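Local coordinates for protein FKBO (Streptomyces hygroscopicus, PDB 4BPS) that hydrolyses chorismate to pyruvate and a dihydroxycyclohexadiene carboxylate, a step in the biosynthesis of the immunosuppressants FK506 and FK520, at residues G40-T46 with D68-E74; S16-P20 with W76-R80; M270-A276 with G287-V293. One frame throughout, in Å; residues are numbered along the deposited sequence. Where two conformers were deposited one is given.

Contact 1 of 3, residues G40-T46 with D68-E74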
# COMPACT_ATOMS: atom_id res chain seq x y z
N GLY A 40 -6.34 -1.52 -13.15
CA GLY A 40 -6.00 -0.13 -12.92
C GLY A 40 -4.50 0.05 -12.88
O GLY A 40 -3.76 -0.93 -12.83
N LEU A 41 -4.07 1.31 -12.88
CA LEU A 41 -2.68 1.66 -13.09
C LEU A 41 -2.27 2.82 -12.21
O LEU A 41 -2.98 3.83 -12.15
CB LEU A 41 -2.46 2.06 -14.57
CG LEU A 41 -2.87 1.12 -15.70
CD1 LEU A 41 -4.27 1.43 -16.15
CD2 LEU A 41 -1.90 1.27 -16.83
N ILE A 42 -1.11 2.70 -11.56
CA ILE A 42 -0.53 3.78 -10.77
C ILE A 42 0.85 4.09 -11.35
O ILE A 42 1.73 3.22 -11.38
CB ILE A 42 -0.38 3.38 -9.28
CG1 ILE A 42 -1.74 2.96 -8.70
CG2 ILE A 42 0.27 4.52 -8.51
CD1 ILE A 42 -2.81 4.04 -8.70
N GLU A 43 1.00 5.32 -11.84
CA GLU A 43 2.27 5.75 -12.43
C GLU A 43 3.15 6.41 -11.39
O GLU A 43 2.87 7.50 -10.90
CB GLU A 43 2.00 6.73 -13.58
CG GLU A 43 1.11 6.10 -14.63
CD GLU A 43 0.79 7.03 -15.77
OE1 GLU A 43 0.66 8.25 -15.53
OE2 GLU A 43 0.65 6.54 -16.91
N HIS A 44 4.23 5.72 -11.00
CA HIS A 44 5.21 6.26 -10.07
C HIS A 44 6.24 7.05 -10.84
O HIS A 44 6.79 6.57 -11.82
CB HIS A 44 5.92 5.12 -9.34
CG HIS A 44 4.99 4.36 -8.44
ND1 HIS A 44 4.64 4.82 -7.19
CD2 HIS A 44 4.30 3.22 -8.66
CE1 HIS A 44 3.77 3.97 -6.67
NE2 HIS A 44 3.56 2.98 -7.54
N GLY A 45 6.52 8.27 -10.42
CA GLY A 45 7.44 9.10 -11.18
C GLY A 45 7.65 10.44 -10.50
O GLY A 45 7.49 10.55 -9.28
N THR A 46 7.96 11.44 -11.31
CA THR A 46 8.39 12.73 -10.83
C THR A 46 7.30 13.82 -10.95
O THR A 46 7.59 15.01 -10.98
CB THR A 46 9.69 13.19 -11.53
OG1 THR A 46 9.43 13.30 -12.94
CG2 THR A 46 10.83 12.23 -11.29
N ASP A 68 13.50 10.62 -13.33
CA ASP A 68 12.63 10.01 -14.33
C ASP A 68 13.04 8.57 -14.64
O ASP A 68 12.19 7.74 -14.99
CB ASP A 68 12.64 10.83 -15.61
CG ASP A 68 11.69 11.99 -15.55
OD1 ASP A 68 10.86 12.01 -14.62
OD2 ASP A 68 11.77 12.87 -16.45
N ASP A 69 14.33 8.26 -14.50
CA ASP A 69 14.78 6.90 -14.83
C ASP A 69 14.35 5.87 -13.76
O ASP A 69 14.57 4.68 -13.93
CB ASP A 69 16.28 6.83 -15.19
CG ASP A 69 17.21 7.12 -14.03
OD1 ASP A 69 16.79 7.26 -12.87
OD2 ASP A 69 18.43 7.20 -14.31
N GLU A 70 13.68 6.33 -12.70
CA GLU A 70 13.08 5.44 -11.71
C GLU A 70 11.57 5.33 -11.87
O GLU A 70 10.91 4.62 -11.10
CB GLU A 70 13.43 5.94 -10.30
CG GLU A 70 14.89 5.69 -10.03
CD GLU A 70 15.43 6.43 -8.84
OE1 GLU A 70 14.77 7.37 -8.32
OE2 GLU A 70 16.55 6.05 -8.41
N ALA A 71 11.01 6.04 -12.85
CA ALA A 71 9.58 5.99 -13.05
C ALA A 71 9.18 4.63 -13.58
O ALA A 71 9.93 4.02 -14.35
CB ALA A 71 9.14 7.09 -14.02
N PHE A 72 8.00 4.14 -13.20
CA PHE A 72 7.47 2.90 -13.74
C PHE A 72 5.98 2.88 -13.45
O PHE A 72 5.48 3.70 -12.66
CB PHE A 72 8.16 1.65 -13.13
CG PHE A 72 7.71 1.34 -11.73
CD1 PHE A 72 8.21 2.06 -10.64
CD2 PHE A 72 6.78 0.35 -11.49
CE1 PHE A 72 7.76 1.77 -9.35
CE2 PHE A 72 6.34 0.05 -10.22
CZ PHE A 72 6.83 0.77 -9.15
N THR A 73 5.26 1.96 -14.09
CA THR A 73 3.83 1.81 -13.85
C THR A 73 3.54 0.52 -13.09
O THR A 73 4.00 -0.58 -13.45
CB THR A 73 3.05 1.79 -15.17
OG1 THR A 73 3.36 2.99 -15.88
CG2 THR A 73 1.53 1.76 -14.96
N GLU A 74 2.81 0.69 -11.99
CA GLU A 74 2.31 -0.41 -11.19
C GLU A 74 0.92 -0.75 -11.71
O GLU A 74 0.01 0.08 -11.61
CB GLU A 74 2.26 0.04 -9.73
CG GLU A 74 1.54 -0.87 -8.76
CD GLU A 74 1.43 -0.25 -7.38
OE1 GLU A 74 2.34 0.52 -6.98
OE2 GLU A 74 0.42 -0.53 -6.67
O HOH W 1 1.41 3.99 -17.61
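Ile42 and Glu74 face each other as an antiparallel hydrogen-bonded pair. Their two backbone bonds are nearly straight, at 170° from Ile42 N to Glu74 O. Glu43 and Thr73 form the non-hydrogen-bonded pair that follows. His44 and Phe72 make the next hydrogen-bonded pair, with more bent bonds. The axes of strands 40-44 and 72-74 approach to 4.6 Å.

Ile42, His44, Phe72 and Glu74 share one face of the sheet. Glu74 CG lies anti to the backbone N (chi1 170°), and the extended chain carries OE1 to the imidazole. His44 NE2 donates to Glu74 OE1 over 2.8 Å. The oxygen lies near the imidazole plane and is met on its anti side, out of the carboxylate plane. Lys297 forms a salt bridge with the same oxygen, and His44 ND1 bonds to Thr64, so both ring nitrogens are engaged. The Phe72 ring runs alongside His44. The planes are 19° apart but slid, so overlap is slight, and His44 CD2 lies 3.6 Å from Phe72 CZ.

On the other face a water joins Glu43 OE2 and Thr73 OG1, each at 2.8 Å. Arg59 forms a salt bridge with Glu43 OE1, and Thr73 OG1 is hydrogen-bonded to Thr27 OG1. Beyond the strands, in the Asp68 conformer given, Thr46 OG1 donates to Asp68 OD1 over 2.6 Å.

This is an antiparallel strand pair inside a mixed five-stranded sheet, with a buried His-carboxylate hydrogen bond on one face.

Contact 2 of 3, residues S16-P20 with W76-R80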
# COMPACT_ATOMS: atom_id res chain seq x y z
N SER A 16 -15.22 -19.31 -13.13
CA SER A 16 -13.79 -19.00 -13.18
C SER A 16 -13.54 -17.64 -12.49
O SER A 16 -14.19 -16.63 -12.83
CB SER A 16 -13.30 -18.94 -14.64
OG SER A 16 -13.50 -20.16 -15.34
N VAL A 17 -12.63 -17.62 -11.52
CA VAL A 17 -12.31 -16.40 -10.81
C VAL A 17 -10.81 -16.32 -10.58
O VAL A 17 -10.17 -17.32 -10.24
CB VAL A 17 -13.08 -16.31 -9.46
CG1 VAL A 17 -12.76 -17.49 -8.56
CG2 VAL A 17 -12.77 -15.00 -8.77
N THR A 18 -10.27 -15.12 -10.76
CA THR A 18 -8.85 -14.85 -10.50
C THR A 18 -8.74 -13.69 -9.50
O THR A 18 -9.34 -12.63 -9.68
CB THR A 18 -8.13 -14.49 -11.81
OG1 THR A 18 -8.33 -15.53 -12.77
CG2 THR A 18 -6.63 -14.27 -11.58
N ALA A 19 -7.94 -13.90 -8.47
CA ALA A 19 -7.69 -12.88 -7.44
C ALA A 19 -6.69 -11.84 -7.95
O ALA A 19 -5.95 -12.10 -8.90
CB ALA A 19 -7.17 -13.55 -6.19
N PRO A 20 -6.70 -10.63 -7.37
CA PRO A 20 -5.86 -9.56 -7.92
C PRO A 20 -4.39 -9.89 -7.89
O PRO A 20 -3.91 -10.59 -6.98
CB PRO A 20 -6.17 -8.36 -7.03
CG PRO A 20 -7.57 -8.67 -6.49
CD PRO A 20 -7.56 -10.15 -6.28
N TRP A 76 -2.41 -3.23 -11.71
CA TRP A 76 -3.20 -4.26 -11.03
C TRP A 76 -4.09 -4.96 -12.04
O TRP A 76 -4.66 -4.33 -12.95
CB TRP A 76 -3.97 -3.64 -9.86
CG TRP A 76 -3.01 -3.40 -8.75
CD1 TRP A 76 -2.33 -2.26 -8.49
CD2 TRP A 76 -2.53 -4.39 -7.85
NE1 TRP A 76 -1.45 -2.47 -7.44
CE2 TRP A 76 -1.55 -3.78 -7.04
CE3 TRP A 76 -2.83 -5.74 -7.64
CZ2 TRP A 76 -0.89 -4.48 -6.03
CZ3 TRP A 76 -2.17 -6.43 -6.64
CH2 TRP A 76 -1.21 -5.80 -5.84
N HIS A 77 -4.20 -6.26 -11.86
CA HIS A 77 -4.91 -7.17 -12.74
C HIS A 77 -5.83 -8.07 -11.92
O HIS A 77 -5.58 -8.32 -10.73
CB HIS A 77 -3.92 -8.12 -13.42
CG HIS A 77 -2.99 -7.47 -14.38
ND1 HIS A 77 -3.13 -7.61 -15.74
CD2 HIS A 77 -1.87 -6.71 -14.20
CE1 HIS A 77 -2.15 -6.96 -16.36
NE2 HIS A 77 -1.39 -6.39 -15.44
N ALA A 78 -6.85 -8.63 -12.57
CA ALA A 78 -7.54 -9.78 -11.99
C ALA A 78 -8.08 -10.63 -13.13
O ALA A 78 -7.48 -11.63 -13.48
CB ALA A 78 -8.65 -9.32 -11.02
N GLN A 79 -9.22 -10.23 -13.67
CA GLN A 79 -9.72 -10.78 -14.92
C GLN A 79 -10.48 -9.65 -15.59
O GLN A 79 -10.51 -8.53 -15.06
CB GLN A 79 -10.56 -12.03 -14.71
CG GLN A 79 -11.84 -11.84 -13.95
CD GLN A 79 -12.39 -13.17 -13.42
OE1 GLN A 79 -12.27 -13.45 -12.22
NE2 GLN A 79 -13.02 -13.96 -14.28
N ARG A 80 -11.07 -9.90 -16.75
CA ARG A 80 -11.74 -8.85 -17.49
C ARG A 80 -12.71 -8.07 -16.60
O ARG A 80 -13.65 -8.65 -16.07
CB ARG A 80 -12.50 -9.52 -18.65
CG ARG A 80 -13.35 -8.57 -19.47
CD ARG A 80 -14.06 -9.27 -20.65
NE ARG A 80 -14.76 -10.52 -20.29
CZ ARG A 80 -15.98 -10.58 -19.75
NH1 ARG A 80 -16.66 -9.47 -19.50
NH2 ARG A 80 -16.54 -11.76 -19.47
O HOH W 2 -11.78 -11.41 -10.41
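Gln79 reaches segment 16-20 with chi1 of 65°, which sets CG between its backbone N and carbonyl carbon. The chain is extended from there, and chi3 of 104° turns the terminal amide so that both its ends meet backbone. The amide arrives alongside Ser16, Val17 and Thr18. Gln79 OE1 accepts from Thr18 N at 3.0 Å. Gln79 NE2 donates to Ser16 O at a longer 3.3 Å, in a nearly straight bond. Ser16 O lies in the amide plane of Gln79, but NE2 stands above the carbonyl plane of Ser16. Thr18 N likewise sits above the plane of the Gln79 carbonyl. These two bonds, one given and one taken, limit the rotation of the amide.

A water donates to Gln79 OE1 and to Thr18 O, at 2.8 Å each. Gln79 OE1 thus accepts two hydrogen bonds, and the water carries the link one peptide further along segment 16-20.

The rest of the contact is close packing. Thr18 CG2 rests 3.4 Å from Ala78 O. In return, Ala78 CB lies 3.6 Å from Thr18 O. Pro20 CA makes a CA-H...O contact of 3.1 Å with His77 O. Pro20 CB comes obliquely to the indole of Trp76, 4.3 Å from Trp76 CE3.

The touching parts, residues 16 to 20 and 76 to 79, run almost oppositely, 175° apart end to end. Segment 16-20 is the loop leading into strand 21-25, and segment 76-80 is the end of strand 72-77 with the loop after it. Arg239 binds the carbonyl oxygens of Ala19 and Pro20. Tyr98 of strand 98-105 touches Val17, Ala19 and Pro20, while strand 38-44 meets His77 and Ala78.

Contact 3 of 3, residues M270-A276 with G287-V293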
# COMPACT_ATOMS: atom_id res chain seq x y z
N MSE A 270 9.44 -8.68 7.37
CA MSE A 270 8.69 -9.26 6.26
C MSE A 270 8.77 -10.79 6.31
O MSE A 270 7.75 -11.47 6.14
CB MSE A 270 9.25 -8.71 4.95
CG MSE A 270 8.65 -9.32 3.71
SE MSE A 270 9.26 -8.48 2.06
CE MSE A 270 8.02 -6.98 2.00
N ALA A 271 9.97 -11.33 6.56
CA ALA A 271 10.13 -12.79 6.63
C ALA A 271 9.33 -13.36 7.78
O ALA A 271 8.74 -14.44 7.65
CB ALA A 271 11.59 -13.16 6.75
N ARG A 272 9.25 -12.65 8.89
CA ARG A 272 8.52 -13.17 10.05
C ARG A 272 7.02 -13.20 9.76
O ARG A 272 6.34 -14.17 10.10
CB ARG A 272 8.80 -12.35 11.30
CG ARG A 272 8.32 -13.07 12.55
CD ARG A 272 8.49 -12.29 13.84
NE ARG A 272 9.87 -11.85 13.93
CZ ARG A 272 10.27 -10.62 13.67
NH1 ARG A 272 11.56 -10.32 13.70
NH2 ARG A 272 9.39 -9.67 13.38
N VAL A 273 6.50 -12.16 9.12
CA VAL A 273 5.08 -12.05 8.87
C VAL A 273 4.59 -13.18 7.98
O VAL A 273 3.50 -13.71 8.16
CB VAL A 273 4.80 -10.69 8.22
CG1 VAL A 273 3.43 -10.66 7.58
CG2 VAL A 273 4.92 -9.60 9.25
N ILE A 274 5.41 -13.53 6.98
CA ILE A 274 5.01 -14.53 5.98
C ILE A 274 5.48 -15.95 6.31
O ILE A 274 5.22 -16.88 5.54
CB ILE A 274 5.49 -14.13 4.55
CG1 ILE A 274 7.02 -14.30 4.42
CG2 ILE A 274 5.00 -12.72 4.22
CD1 ILE A 274 7.60 -13.90 3.07
N GLY A 275 6.15 -16.14 7.45
CA GLY A 275 6.70 -17.43 7.81
C GLY A 275 5.64 -18.43 8.18
O GLY A 275 4.55 -18.08 8.62
N ALA A 276 5.99 -19.71 8.02
CA ALA A 276 5.07 -20.82 8.22
C ALA A 276 4.31 -20.74 9.54
O ALA A 276 3.08 -20.91 9.54
CB ALA A 276 5.83 -22.15 8.14
N GLY A 287 3.51 -21.64 4.39
CA GLY A 287 4.44 -20.60 4.73
C GLY A 287 5.29 -20.18 3.55
O GLY A 287 5.30 -20.85 2.51
N HIS A 288 5.99 -19.06 3.72
CA HIS A 288 6.82 -18.50 2.66
C HIS A 288 8.15 -18.02 3.23
O HIS A 288 8.31 -17.90 4.45
CB HIS A 288 6.06 -17.36 1.96
CG HIS A 288 4.93 -17.87 1.14
ND1 HIS A 288 5.14 -18.61 0.00
CD2 HIS A 288 3.58 -17.88 1.34
CE1 HIS A 288 3.99 -19.01 -0.50
NE2 HIS A 288 3.03 -18.58 0.29
N VAL A 289 9.07 -17.75 2.31
CA VAL A 289 10.37 -17.16 2.60
C VAL A 289 10.54 -15.93 1.71
O VAL A 289 9.77 -15.71 0.76
CB VAL A 289 11.51 -18.18 2.36
CG1 VAL A 289 11.40 -19.34 3.36
CG2 VAL A 289 11.50 -18.68 0.91
N LEU A 290 11.56 -15.11 2.01
CA LEU A 290 11.72 -13.88 1.25
C LEU A 290 11.87 -14.10 -0.24
O LEU A 290 11.40 -13.27 -1.04
CB LEU A 290 12.92 -13.08 1.74
CG LEU A 290 12.73 -12.39 3.08
CD1 LEU A 290 14.04 -11.66 3.43
CD2 LEU A 290 11.58 -11.41 3.04
N ALA A 291 12.50 -15.21 -0.65
CA ALA A 291 12.68 -15.49 -2.07
C ALA A 291 11.36 -15.68 -2.82
O ALA A 291 11.36 -15.67 -4.05
CB ALA A 291 13.56 -16.73 -2.27
N ASP A 292 10.26 -15.85 -2.07
CA ASP A 292 8.94 -16.03 -2.69
C ASP A 292 8.25 -14.71 -2.97
O ASP A 292 7.25 -14.68 -3.69
CB ASP A 292 8.01 -16.82 -1.77
CG ASP A 292 8.50 -18.22 -1.47
OD1 ASP A 292 9.24 -18.80 -2.29
OD2 ASP A 292 8.10 -18.73 -0.39
N VAL A 293 8.75 -13.61 -2.40
CA VAL A 293 8.07 -12.33 -2.54
C VAL A 293 8.40 -11.72 -3.89
O VAL A 293 9.51 -11.87 -4.42
CB VAL A 293 8.44 -11.39 -1.35
CG1 VAL A 293 7.65 -10.09 -1.43
CG2 VAL A 293 8.19 -12.07 -0.01
O HOH W 3 9.85 -16.37 6.12
O HOH W 4 8.40 -20.12 6.38
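Ile274 is the main bump of this helix-loop packing, in which the end of helix 259-274 rests against the loop before strand 296-300. Its chi1 of 72° sends CG1 past the CB of His288. The CD1 tip then enters a hollow lined by His288 CB, Val289 O and Val293, and Ile274 CD1 lies 3.6 Å from Val293 CG2. Leu290 is the answering bump. In the Met270 conformer given, Leu290 CD2 leans on the selenomethionine chain, 3.7 Å from Met270 CG. Leu290 CG rests 3.9 Å from Ala271 CB. In the same conformer Met270 SE lies 4.2 Å from Val293 CG1. Ile242 of strand 239-249 also touches Met270, Ile274 and Val293, so the sheet borders this apolar cluster.

At the other end of the contact, Ala276 CA and Gly287 CA pass 3.6 Å apart. His288 N donates to Ile274 O over 2.9 Å. Two waters bridge from His288 O, one to Ala271 O and one to Ala276 N. Asp292 holds the loop's own shape: Asp292 OD2 accepts from His288 ND1 and from Val289 N, each at 3.0 Å and from opposite faces of the carboxylate plane.

In the fold
Contacts 1 and 2 both reach the same five-stranded sheet and share strand 72-77. Their centres are about 22 Å apart, yet they touch where Gly40 O probably accepts a hydrogen bond from Trp76 N. Along the chain, contact 1 falls entirely between the two segments of contact 2. Strand 72-77 pairs with strand 38-44 in contact 1 and packs its far end on the lead-in to strand 21-25 in contact 2. Contact 3 comes later, its centre about 26 Å from contact 1 and about 23 Å from contact 2. Its Met270 side chain is about 9 Å from that of the proton acceptor Glu338, near the active site. Contact 2 lies away from the annotated sites.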